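Local coordinates for protein Bug27 (Bordetella pertussis, PDB 2QPQ) that probably works as a periplasmic solute-binding receptor of the Bug family, capturing a small ligand between two alpha/beta domains in the manner of a Venus flytrap, at residues N72-V77 with G139-L144; V96-Y101 with A271-E276; V102-V107 with A200-E205; G146-V151 with A222-N227. All coordinates share one frame; numbering follows the deposited sequence.

How the contacts relate
From the N terminus, residues 72-77, 96-101 and 102-107 open contacts 1, 2 and 3 in turn. Residues 139-144 close contact 1 first, so it crosses contacts 2 and 3. Contact 4 opens at 146-151 on the same helix, in series with contact 1; 200-205 then closes contact 3 and 222-227 closes contact 4, and these two cross. Contact 2, closed last by 271-276, encloses both. Strand 93-109 carries contacts 2 and 3, whose centres lie about 20 Å apart, and ties the sheets of both domains. Contacts 1 and 4 set helix 141-153 against helix 74-81 and the loop before strand 227-235, and Thr-202 joins contact 3 to contact 4.

Contact 1. Residues N72-V77 with G139-L144; sequences NSSFAV and GTPQHL
Val-77 and Leu-144 meet tip to tip, Val-77 CG1 lying 3.5 Å from Leu-144 CD1, with Val-77 CG2 almost as near to the same methyl. CG1 of Val-77 stands anti to its own backbone N (chi1 179°), which also brings this methyl 3.2 Å from Gly-139 O, so CG1 touches both the Leu-144 methyl and the Gly-139 carbonyl oxygen. Beside this pair, the Pro-141 ring rests on the turn that starts the facing helix: Pro-141 CG is 3.8 Å from Ser-73 CB, and Pro-141 CD is 3.3 Å from Ser-74 OG. The polar end of Ser-73 is used elsewhere, on the backbone N of Trp-229. The starts of helices 74-81 and 141-153, one following a strand of the first domain's sheet and the other a strand of the second's, approach each other, consistent with the cleft between the two domains of a Venus flytrap protein. A bound citric acid, probably from the crystallisation liquor, lies about 3 Å from the side chain of Thr-140, consistent with a ligand pocket here. Thr-140 is the N-cap of helix 141-153: its OG1 accepts from His-143 N at 3.0 Å and also bonds to the Gly-137 carbonyl, so two partners fix the hydroxyl. One residue earlier, Gly-139 N donates to His-143 ND1 over 2.8 Å, nearly straight at 175° and in the imidazole plane. This bond and a stack on His-159 hold the His-143 ring.

Contact 2. Residues V96-Y101 with A271-E276; sequences VINVAY and ASDGPE
A short antiparallel ladder adds strand 269-273 to the first half of the long strand 93-109, with Asn-98 and Asp-273 facing each other as its hydrogen-bonded pair. Asn-98 N donates to Asp-273 O at 2.9 Å, while the return bond from Asp-273 N to Asn-98 O is weak. The two side chains repeat the pairing: they lie side by side and point the same way, amide and carboxylate nearly coplanar. CG of Asn-98 is anti to its backbone N (chi1 175°), and ND2 meets Asp-273 OD2 at 2.8 Å and 162°, nearly in line with the carboxylate C-O bond and within the amide plane. The other end of the amide is taken too, as Asn-98 OD1 accepts from His-230 N, so both ends of the group fix its rotation and link it to strands on either flank. Tyr-101 crosses Asp-273 at about a right angle, its OH 3.4 Å from OD2, and Tyr-101 CE2 packs 3.8 Å from Ala-271 CB. One step along the strand, Ala-271 N bonds to Val-99 O over 2.9 Å, reaching it from well above the carbonyl plane (69°). At the other end Gly-274 takes the N-cap position of helix 275-296, and Pro-275 sets CD 3.2 Å from Val-96 O. Val-96 and Ile-97 both face Leu-232 on the next strand, forming a classic beta bulge. In type II periplasmic binding proteins, long strands crossing between the domains serve as the hinge; strand 93-109, which pairs with strands of both domains and is here edged by strand 269-273, is consistent with such a hinge strand.

Contact 3. Residues V102-V107 with A200-E205; sequences VPSVFV and AVTSKE
Residues Pro-103 to Phe-106 and Ala-200 to Ser-203 run antiparallel, their directions 161° apart, with Val-105 and Val-201 as a non-hydrogen-bonded pair whose CA atoms are 4.5 Å apart. Backbone bonds flank the pair: Thr-202 N to Ser-104 O, and Phe-106 N to Ala-200 O, each 2.9 Å. Where the second strand ends, a side chain carries the ladder one step further. Thr-202 OG1, set between its backbone N and carbonyl carbon (chi1 63°), accepts from Ser-104 N at 3.0 Å and is also bonded to the Leu-226 carbonyl, so the hydroxyl joins two chain segments. The other branch, Thr-202 CG2, reaches the edge of the Phe-106 ring near its plane, 3.8 Å from CE1, and the two side chains cross at about a right angle. On the face of Val-105 and Val-201, Val-105 CG2 approaches Ala-200 O to 3.1 Å. Pro-103 CB packs on Ser-203 OG, a hydroxyl that donates to Glu-205 O. The buried Ala-200 N has no partner in the model. Strand 93-109 lies antiparallel between strands 180-183 and 196-201, and such a reversed strand, inserted next to last in an otherwise parallel five-stranded sheet, is the hallmark of the type II periplasmic binding protein domain.

Contact 4. Residues G146-V151 with A222-N227; sequences GELLNV and AGYELN
Leu-148 and Tyr-224 make the central contact, a CH-pi interaction in which the CD2 methyl stands over one face of the phenol ring, 4.0 Å from the centroid of the Tyr-224 ring and 19° off its normal. The methyl is displaced toward the rim, and Leu-148 CG lies 3.7 Å from Tyr-224 CE2. Leu-148 CG is anti to its backbone N (chi1 -179°), as Tyr-224 CG is to its own, and the two side chains cross obliquely.

Other apolar contacts adjoin it. Leu-149 CB touches the ring at Tyr-224 CE2 (3.9 Å), while Leu-148 CD2 also lies 4.4 Å from Leu-226 CB.

One backbone polar atom lies at the ring's edge: Leu-149 N sits in the ring plane, 3.5 Å from Tyr-224 CE2, so helix backbone and leucine methyl approach the same aromatic group, one at its edge and one over its face. A second, the carbonyl oxygen Glu-225 O, is 3.9 Å from Leu-148 CD2. No hydrogen bond joins residues 146-151 to 222-227; the phenol instead uses its OH on the Ala-145 carbonyl, one residue before, which pins the outer end of the ring to the helix.

Tyr-224 is thereby wedged between helix 141-153 and strand 93-109, where it also meets Phe-106, a residue that Leu-149 touches as well. Leu-226 continues the seam to Leu-144 and Ala-145 and to Phe-289 of helix 275-296, just before the chain enters strand 227-235.

Contact 1. Residues N72-V77 with G139-L144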
loop_
_atom_site.group_PDB
_atom_site.type_symbol
_atom_site.label_atom_id
_atom_site.label_comp_id
_atom_site.label_asym_id
_atom_site.label_seq_id
_atom_site.Cartn_x
_atom_site.Cartn_y
_atom_site.Cartn_z
ATOM N N ASN A 72 0.825 -0.490 -5.819
ATOM C CA ASN A 72 0.278 0.108 -4.627
ATOM C C ASN A 72 1.015 1.423 -4.357
ATOM O O ASN A 72 1.855 1.844 -5.158
ATOM C CB ASN A 72 0.336 -0.862 -3.440
ATOM C CG ASN A 72 1.750 -1.307 -3.115
ATOM O OD1 ASN A 72 2.092 -2.482 -3.258
ATOM N ND2 ASN A 72 2.559 -0.394 -2.665
ATOM N N SER A 73 0.679 2.080 -3.257
ATOM C CA SER A 73 1.307 3.355 -2.860
ATOM C C SER A 73 2.836 3.394 -2.935
ATOM O O SER A 73 3.400 4.449 -3.209
ATOM C CB SER A 73 0.825 3.762 -1.467
ATOM O OG SER A 73 -0.530 4.111 -1.555
ATOM N N SER A 74 3.487 2.249 -2.725
ATOM C CA SER A 74 4.931 2.106 -2.926
ATOM C C SER A 74 5.387 2.760 -4.224
ATOM O O SER A 74 6.433 3.389 -4.268
ATOM C CB SER A 74 5.336 0.622 -2.958
ATOM O OG SER A 74 5.140 -0.036 -1.693
ATOM N N PHE A 75 4.599 2.608 -5.291
ATOM C CA PHE A 75 4.915 3.257 -6.570
ATOM C C PHE A 75 5.139 4.770 -6.378
ATOM O O PHE A 75 6.022 5.381 -7.017
ATOM C CB PHE A 75 3.795 2.978 -7.601
ATOM C CG PHE A 75 4.014 3.648 -8.943
ATOM C CD1 PHE A 75 4.658 2.959 -9.978
ATOM C CD2 PHE A 75 3.607 4.978 -9.160
ATOM C CE1 PHE A 75 4.860 3.579 -11.264
ATOM C CE2 PHE A 75 3.847 5.621 -10.430
ATOM C CZ PHE A 75 4.441 4.864 -11.481
ATOM N N ALA A 76 4.316 5.398 -5.548
ATOM C CA ALA A 76 4.464 6.848 -5.307
ATOM C C ALA A 76 5.613 7.175 -4.351
ATOM O O ALA A 76 6.076 8.319 -4.316
ATOM C CB ALA A 76 3.157 7.466 -4.827
ATOM N N VAL A 77 6.050 6.188 -3.555
ATOM C CA VAL A 77 7.185 6.379 -2.643
ATOM C C VAL A 77 8.517 6.307 -3.378
ATOM O O VAL A 77 9.483 7.023 -3.049
ATOM C CB VAL A 77 7.203 5.323 -1.495
ATOM C CG1 VAL A 77 8.419 5.537 -0.566
ATOM C CG2 VAL A 77 5.909 5.387 -0.677
ATOM N N GLY A 139 11.269 1.650 2.820
ATOM C CA GLY A 139 10.645 2.441 1.754
ATOM C C GLY A 139 9.175 2.063 1.499
ATOM O O GLY A 139 8.527 2.588 0.584
ATOM N N THR A 140 8.627 1.165 2.302
ATOM C CA THR A 140 7.199 0.815 2.146
ATOM C C THR A 140 6.312 1.934 2.741
ATOM O O THR A 140 6.769 2.732 3.551
ATOM C CB THR A 140 6.803 -0.522 2.841
ATOM O OG1 THR A 140 7.097 -0.451 4.253
ATOM C CG2 THR A 140 7.522 -1.733 2.186
ATOM N N PRO A 141 5.022 1.984 2.337
ATOM C CA PRO A 141 4.104 2.901 2.969
ATOM C C PRO A 141 4.047 2.666 4.501
ATOM O O PRO A 141 3.801 3.603 5.262
ATOM C CB PRO A 141 2.755 2.513 2.326
ATOM C CG PRO A 141 3.163 2.029 0.945
ATOM C CD PRO A 141 4.377 1.210 1.263
ATOM N N GLN A 142 4.305 1.438 4.934
ATOM C CA GLN A 142 4.269 1.084 6.382
ATOM C C GLN A 142 5.462 1.728 7.076
ATOM O O GLN A 142 5.325 2.412 8.098
ATOM C CB GLN A 142 4.257 -0.452 6.563
ATOM C CG GLN A 142 2.904 -1.050 6.184
ATOM C CD GLN A 142 2.634 -0.995 4.674
ATOM O OE1 GLN A 142 3.525 -1.228 3.890
ATOM N NE2 GLN A 142 1.388 -0.644 4.274
ATOM N N HIS A 143 6.637 1.557 6.481
ATOM C CA HIS A 143 7.820 2.318 6.920
ATOM C C HIS A 143 7.509 3.823 6.979
ATOM O O HIS A 143 7.719 4.473 7.998
ATOM C CB HIS A 143 8.986 2.012 5.979
ATOM C CG HIS A 143 10.230 2.802 6.250
ATOM N ND1 HIS A 143 11.300 2.830 5.374
ATOM C CD2 HIS A 143 10.573 3.594 7.288
ATOM C CE1 HIS A 143 12.246 3.603 5.870
ATOM N NE2 HIS A 143 11.832 4.074 7.035
ATOM N N LEU A 144 6.984 4.383 5.898
ATOM C CA LEU A 144 6.703 5.812 5.891
ATOM C C LEU A 144 5.626 6.252 6.909
ATOM O O LEU A 144 5.704 7.362 7.425
ATOM C CB LEU A 144 6.344 6.288 4.481
ATOM C CG LEU A 144 7.449 6.263 3.407
ATOM C CD1 LEU A 144 7.060 7.185 2.246
ATOM C CD2 LEU A 144 8.827 6.582 3.934
#

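Contact 2. Residues V96-Y101 with A271-E276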
loop_
_atom_site.group_PDB
_atom_site.type_symbol
_atom_site.label_atom_id
_atom_site.label_comp_id
_atom_site.label_asym_id
_atom_site.label_seq_id
_atom_site.Cartn_x
_atom_site.Cartn_y
_atom_site.Cartn_z
ATOM N N VAL A 96 -5.445 3.877 -14.574
ATOM C CA VAL A 96 -6.694 3.278 -15.058
ATOM C C VAL A 96 -7.731 3.224 -13.956
ATOM O O VAL A 96 -8.852 3.784 -14.082
ATOM C CB VAL A 96 -6.454 1.853 -15.588
ATOM C CG1 VAL A 96 -7.798 1.201 -15.979
ATOM C CG2 VAL A 96 -5.491 1.951 -16.810
ATOM N N ILE A 97 -7.357 2.590 -12.849
ATOM C CA ILE A 97 -8.326 2.411 -11.761
ATOM C C ILE A 97 -7.629 2.134 -10.454
ATOM O O ILE A 97 -6.659 1.387 -10.431
ATOM C CB ILE A 97 -9.368 1.255 -12.076
ATOM C CG1 ILE A 97 -10.441 1.138 -10.982
ATOM C CG2 ILE A 97 -8.655 -0.123 -12.309
ATOM C CD1 ILE A 97 -11.645 0.201 -11.418
ATOM N N ASN A 98 -8.128 2.761 -9.386
ATOM C CA ASN A 98 -7.797 2.363 -8.020
ATOM C C ASN A 98 -8.918 1.521 -7.468
ATOM O O ASN A 98 -10.061 2.005 -7.387
ATOM C CB ASN A 98 -7.619 3.598 -7.145
ATOM C CG ASN A 98 -7.402 3.246 -5.698
ATOM O OD1 ASN A 98 -6.699 2.280 -5.395
ATOM N ND2 ASN A 98 -8.006 4.029 -4.791
ATOM N N VAL A 99 -8.594 0.276 -7.087
ATOM C CA VAL A 99 -9.603 -0.729 -6.698
ATOM C C VAL A 99 -9.795 -0.963 -5.168
ATOM O O VAL A 99 -10.802 -1.532 -4.732
ATOM C CB VAL A 99 -9.365 -2.072 -7.414
ATOM C CG1 VAL A 99 -9.333 -1.902 -8.941
ATOM C CG2 VAL A 99 -8.042 -2.727 -6.962
ATOM N N ALA A 100 -8.841 -0.530 -4.354
ATOM C CA ALA A 100 -8.891 -0.796 -2.918
ATOM C C ALA A 100 -7.901 0.032 -2.143
ATOM O O ALA A 100 -6.743 0.255 -2.586
ATOM C CB ALA A 100 -8.597 -2.262 -2.628
ATOM N N TYR A 101 -8.321 0.410 -0.951
ATOM C CA TYR A 101 -7.407 0.984 0.031
ATOM C C TYR A 101 -7.201 -0.043 1.125
ATOM O O TYR A 101 -8.061 -0.908 1.352
ATOM C CB TYR A 101 -8.008 2.223 0.649
ATOM C CG TYR A 101 -8.077 3.428 -0.259
ATOM C CD1 TYR A 101 -6.988 4.294 -0.388
ATOM C CD2 TYR A 101 -9.260 3.735 -0.952
ATOM C CE1 TYR A 101 -7.069 5.425 -1.209
ATOM C CE2 TYR A 101 -9.358 4.852 -1.772
ATOM C CZ TYR A 101 -8.258 5.693 -1.898
ATOM O OH TYR A 101 -8.354 6.796 -2.715
ATOM N N ALA A 271 -12.642 0.512 -3.687
ATOM C CA ALA A 271 -12.559 1.829 -4.312
ATOM C C ALA A 271 -12.800 1.616 -5.803
ATOM O O ALA A 271 -12.810 0.478 -6.261
ATOM C CB ALA A 271 -11.195 2.456 -4.077
ATOM N N SER A 272 -13.047 2.689 -6.545
ATOM C CA SER A 272 -13.189 2.568 -8.005
ATOM C C SER A 272 -12.873 3.906 -8.594
ATOM O O SER A 272 -13.575 4.387 -9.501
ATOM C CB SER A 272 -14.634 2.162 -8.413
ATOM O OG SER A 272 -15.514 3.138 -7.844
ATOM N N ASP A 273 -11.816 4.536 -8.087
ATOM C CA ASP A 273 -11.425 5.834 -8.621
ATOM C C ASP A 273 -10.943 5.601 -10.033
ATOM O O ASP A 273 -10.171 4.662 -10.300
ATOM C CB ASP A 273 -10.327 6.453 -7.761
ATOM C CG ASP A 273 -10.687 6.452 -6.294
ATOM O OD1 ASP A 273 -11.741 7.012 -5.951
ATOM O OD2 ASP A 273 -9.977 5.820 -5.503
ATOM N N GLY A 274 -11.393 6.468 -10.937
ATOM C CA GLY A 274 -11.119 6.287 -12.370
ATOM C C GLY A 274 -9.823 6.911 -12.849
ATOM O O GLY A 274 -9.022 7.418 -12.038
ATOM N N PRO A 275 -9.599 6.884 -14.183
ATOM C CA PRO A 275 -8.357 7.360 -14.788
ATOM C C PRO A 275 -7.887 8.727 -14.272
ATOM O O PRO A 275 -6.760 8.846 -13.741
ATOM C CB PRO A 275 -8.689 7.356 -16.283
ATOM C CG PRO A 275 -9.628 6.147 -16.403
ATOM C CD PRO A 275 -10.510 6.303 -15.208
ATOM N N GLU A 276 -8.757 9.718 -14.345
ATOM C CA GLU A 276 -8.417 11.073 -13.917
ATOM C C GLU A 276 -8.150 11.201 -12.421
ATOM O O GLU A 276 -7.106 11.772 -12.013
ATOM C CB GLU A 276 -9.502 12.061 -14.370
ATOM C CG GLU A 276 -9.220 13.511 -13.986
ATOM C CD GLU A 276 -10.067 14.524 -14.733
ATOM O OE1 GLU A 276 -11.046 14.125 -15.433
ATOM O OE2 GLU A 276 -9.734 15.740 -14.622
#

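Contact 3. Residues V102-V107 with A200-E205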
loop_
_atom_site.group_PDB
_atom_site.type_symbol
_atom_site.label_atom_id
_atom_site.label_comp_id
_atom_site.label_asym_id
_atom_site.label_seq_id
_atom_site.Cartn_x
_atom_site.Cartn_y
_atom_site.Cartn_z
ATOM N N VAL A 102 -6.062 0.033 1.799
ATOM C CA VAL A 102 -5.940 -0.632 3.095
ATOM C C VAL A 102 -5.162 0.276 4.031
ATOM O O VAL A 102 -4.024 0.695 3.715
ATOM C CB VAL A 102 -5.362 -2.091 3.032
ATOM C CG1 VAL A 102 -3.827 -2.095 2.840
ATOM C CG2 VAL A 102 -5.686 -2.853 4.337
ATOM N N PRO A 103 -5.735 0.555 5.208
ATOM C CA PRO A 103 -4.910 1.310 6.137
ATOM C C PRO A 103 -3.755 0.454 6.696
ATOM O O PRO A 103 -3.803 -0.790 6.668
ATOM C CB PRO A 103 -5.903 1.705 7.234
ATOM C CG PRO A 103 -6.931 0.604 7.220
ATOM C CD PRO A 103 -7.064 0.197 5.788
ATOM N N SER A 104 -2.707 1.119 7.171
ATOM C CA SER A 104 -1.761 0.468 8.087
ATOM C C SER A 104 -2.239 0.518 9.530
ATOM O O SER A 104 -3.110 1.314 9.896
ATOM C CB SER A 104 -0.345 1.043 7.954
ATOM O OG SER A 104 0.110 0.881 6.606
ATOM N N VAL A 105 -1.662 -0.353 10.346
ATOM C CA VAL A 105 -2.006 -0.402 11.747
ATOM C C VAL A 105 -0.759 -0.521 12.588
ATOM O O VAL A 105 0.173 -1.248 12.228
ATOM C CB VAL A 105 -3.004 -1.546 12.008
ATOM C CG1 VAL A 105 -2.378 -2.887 11.582
ATOM C CG2 VAL A 105 -3.520 -1.506 13.456
ATOM N N PHE A 106 -0.711 0.267 13.666
ATOM C CA PHE A 106 0.320 0.127 14.680
ATOM C C PHE A 106 -0.109 -0.987 15.630
ATOM O O PHE A 106 -1.102 -0.833 16.326
ATOM C CB PHE A 106 0.496 1.440 15.445
ATOM C CG PHE A 106 1.182 2.522 14.654
ATOM C CD1 PHE A 106 0.564 3.076 13.548
ATOM C CD2 PHE A 106 2.454 2.966 15.011
ATOM C CE1 PHE A 106 1.178 4.079 12.801
ATOM C CE2 PHE A 106 3.079 3.981 14.296
ATOM C CZ PHE A 106 2.440 4.542 13.181
ATOM N N VAL A 107 0.618 -2.104 15.617
ATOM C CA VAL A 107 0.290 -3.272 16.452
ATOM C C VAL A 107 1.414 -3.592 17.455
ATOM O O VAL A 107 2.632 -3.382 17.204
ATOM C CB VAL A 107 -0.116 -4.539 15.603
ATOM C CG1 VAL A 107 -1.355 -4.247 14.789
ATOM C CG2 VAL A 107 1.020 -4.983 14.612
ATOM N N ALA A 200 -3.473 2.150 16.654
ATOM C CA ALA A 200 -4.037 3.124 15.719
ATOM C C ALA A 200 -4.088 2.522 14.345
ATOM O O ALA A 200 -3.330 1.568 14.046
ATOM C CB ALA A 200 -3.185 4.394 15.680
ATOM N N VAL A 201 -4.985 3.076 13.524
ATOM C CA VAL A 201 -4.978 2.916 12.076
ATOM C C VAL A 201 -4.550 4.220 11.417
ATOM O O VAL A 201 -4.813 5.296 11.966
ATOM C CB VAL A 201 -6.332 2.417 11.517
ATOM C CG1 VAL A 201 -6.690 1.080 12.154
ATOM C CG2 VAL A 201 -7.461 3.426 11.736
ATOM N N THR A 202 -3.911 4.129 10.250
ATOM C CA THR A 202 -3.331 5.302 9.590
ATOM C C THR A 202 -4.280 6.004 8.618
ATOM O O THR A 202 -3.913 7.018 8.048
ATOM C CB THR A 202 -2.062 4.952 8.770
ATOM O OG1 THR A 202 -2.431 4.048 7.716
ATOM C CG2 THR A 202 -1.015 4.310 9.665
ATOM N N SER A 203 -5.473 5.470 8.406
ATOM C CA SER A 203 -6.450 6.155 7.560
ATOM C C SER A 203 -7.078 7.355 8.292
ATOM O O SER A 203 -6.889 7.559 9.492
ATOM C CB SER A 203 -7.533 5.204 7.086
ATOM O OG SER A 203 -8.011 4.455 8.180
ATOM N N LYS A 204 -7.800 8.152 7.517
ATOM C CA LYS A 204 -8.495 9.360 7.963
ATOM C C LYS A 204 -9.666 9.002 8.867
ATOM O O LYS A 204 -9.978 9.725 9.822
ATOM C CB LYS A 204 -8.995 10.062 6.697
ATOM C CG LYS A 204 -9.167 11.564 6.727
ATOM C CD LYS A 204 -9.514 12.030 5.312
ATOM C CE LYS A 204 -10.252 10.932 4.522
ATOM N NZ LYS A 204 -10.327 11.222 3.046
ATOM N N GLU A 205 -10.326 7.880 8.564
ATOM C CA GLU A 205 -11.387 7.353 9.426
ATOM C C GLU A 205 -11.057 5.900 9.774
ATOM O O GLU A 205 -10.293 5.274 9.044
ATOM C CB GLU A 205 -12.770 7.469 8.746
ATOM C CG GLU A 205 -13.228 8.924 8.364
ATOM C CD GLU A 205 -13.272 9.935 9.549
ATOM O OE1 GLU A 205 -13.775 9.575 10.652
ATOM O OE2 GLU A 205 -12.803 11.101 9.363
#

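Contact 4. Residues G146-V151 with A222-N227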
loop_
_atom_site.group_PDB
_atom_site.type_symbol
_atom_site.label_atom_id
_atom_site.label_comp_id
_atom_site.label_asym_id
_atom_site.label_seq_id
_atom_site.Cartn_x
_atom_site.Cartn_y
_atom_site.Cartn_z
ATOM N N GLY A 146 5.374 5.152 9.924
ATOM C CA GLY A 146 6.114 5.327 11.221
ATOM C C GLY A 146 6.969 6.587 11.162
ATOM O O GLY A 146 7.085 7.338 12.141
ATOM N N GLU A 147 7.608 6.828 10.023
ATOM C CA GLU A 147 8.395 8.047 9.882
ATOM C C GLU A 147 7.514 9.305 9.888
ATOM O O GLU A 147 7.884 10.322 10.450
ATOM C CB GLU A 147 9.277 7.961 8.637
ATOM C CG GLU A 147 10.441 6.933 8.825
ATOM C CD GLU A 147 11.274 7.241 10.066
ATOM O OE1 GLU A 147 11.720 8.395 10.168
ATOM O OE2 GLU A 147 11.488 6.347 10.950
ATOM N N LEU A 148 6.333 9.225 9.275
ATOM C CA LEU A 148 5.414 10.347 9.287
ATOM C C LEU A 148 4.964 10.641 10.706
ATOM O O LEU A 148 4.838 11.810 11.098
ATOM C CB LEU A 148 4.202 10.067 8.381
ATOM C CG LEU A 148 3.130 11.160 8.248
ATOM C CD1 LEU A 148 3.722 12.453 7.642
ATOM C CD2 LEU A 148 1.980 10.602 7.398
ATOM N N LEU A 149 4.706 9.599 11.481
ATOM C CA LEU A 149 4.376 9.823 12.877
ATOM C C LEU A 149 5.519 10.524 13.625
ATOM O O LEU A 149 5.270 11.458 14.402
ATOM C CB LEU A 149 4.012 8.521 13.557
ATOM C CG LEU A 149 3.526 8.584 15.024
ATOM C CD1 LEU A 149 2.305 9.503 15.182
ATOM C CD2 LEU A 149 3.212 7.183 15.480
ATOM N N ASN A 150 6.752 10.055 13.412
ATOM C CA ASN A 150 7.949 10.666 14.018
ATOM C C ASN A 150 8.018 12.149 13.714
ATOM O O ASN A 150 8.239 12.950 14.618
ATOM C CB ASN A 150 9.269 10.055 13.508
ATOM C CG ASN A 150 9.692 8.766 14.237
ATOM O OD1 ASN A 150 10.542 8.034 13.719
ATOM N ND2 ASN A 150 9.141 8.494 15.423
ATOM N N VAL A 151 7.883 12.481 12.435
ATOM C CA VAL A 151 7.976 13.867 11.953
ATOM C C VAL A 151 6.800 14.698 12.515
ATOM O O VAL A 151 7.010 15.803 13.004
ATOM C CB VAL A 151 8.056 13.911 10.387
ATOM C CG1 VAL A 151 7.889 15.323 9.834
ATOM C CG2 VAL A 151 9.388 13.324 9.891
ATOM N N ALA A 222 -3.099 15.759 14.325
ATOM C CA ALA A 222 -4.042 16.290 13.330
ATOM C C ALA A 222 -3.476 16.294 11.913
ATOM O O ALA A 222 -2.289 16.594 11.703
ATOM C CB ALA A 222 -4.488 17.705 13.724
ATOM N N GLY A 223 -4.317 15.962 10.938
ATOM C CA GLY A 223 -3.867 15.961 9.551
ATOM C C GLY A 223 -3.122 14.698 9.099
ATOM O O GLY A 223 -2.814 14.538 7.912
ATOM N N TYR A 224 -2.839 13.805 10.040
ATOM C CA TYR A 224 -2.142 12.541 9.728
ATOM C C TYR A 224 -3.064 11.602 8.951
ATOM O O TYR A 224 -4.149 11.282 9.401
ATOM C CB TYR A 224 -1.691 11.860 11.025
ATOM C CG TYR A 224 -0.869 10.593 10.808
ATOM C CD1 TYR A 224 -1.454 9.437 10.289
ATOM C CD2 TYR A 224 0.493 10.566 11.107
ATOM C CE1 TYR A 224 -0.695 8.261 10.056
ATOM C CE2 TYR A 224 1.249 9.386 10.908
ATOM C CZ TYR A 224 0.657 8.253 10.379
ATOM O OH TYR A 224 1.423 7.099 10.184
ATOM N N GLU A 225 -2.630 11.167 7.775
ATOM C CA GLU A 225 -3.245 10.020 7.123
ATOM C C GLU A 225 -2.256 9.364 6.184
ATOM O O GLU A 225 -1.433 10.035 5.562
ATOM C CB GLU A 225 -4.554 10.386 6.392
ATOM C CG GLU A 225 -4.391 11.398 5.286
ATOM C CD GLU A 225 -5.334 11.108 4.131
ATOM O OE1 GLU A 225 -6.303 11.889 3.975
ATOM O OE2 GLU A 225 -5.121 10.097 3.409
ATOM N N LEU A 226 -2.323 8.045 6.081
ATOM C CA LEU A 226 -1.506 7.359 5.094
ATOM C C LEU A 226 -2.170 6.053 4.697
ATOM O O LEU A 226 -1.802 4.966 5.181
ATOM C CB LEU A 226 -0.059 7.176 5.583
ATOM C CG LEU A 226 1.011 6.487 4.680
ATOM C CD1 LEU A 226 0.804 6.628 3.197
ATOM C CD2 LEU A 226 2.428 6.909 5.048
ATOM N N ASN A 227 -3.157 6.172 3.813
ATOM C CA ASN A 227 -3.905 5.032 3.316
ATOM C C ASN A 227 -3.286 4.490 2.014
ATOM O O ASN A 227 -3.087 5.237 1.072
ATOM C CB ASN A 227 -5.370 5.461 3.108
ATOM C CG ASN A 227 -6.365 4.350 3.371
ATOM O OD1 ASN A 227 -6.014 3.178 3.480
ATOM N ND2 ASN A 227 -7.636 4.711 3.398
#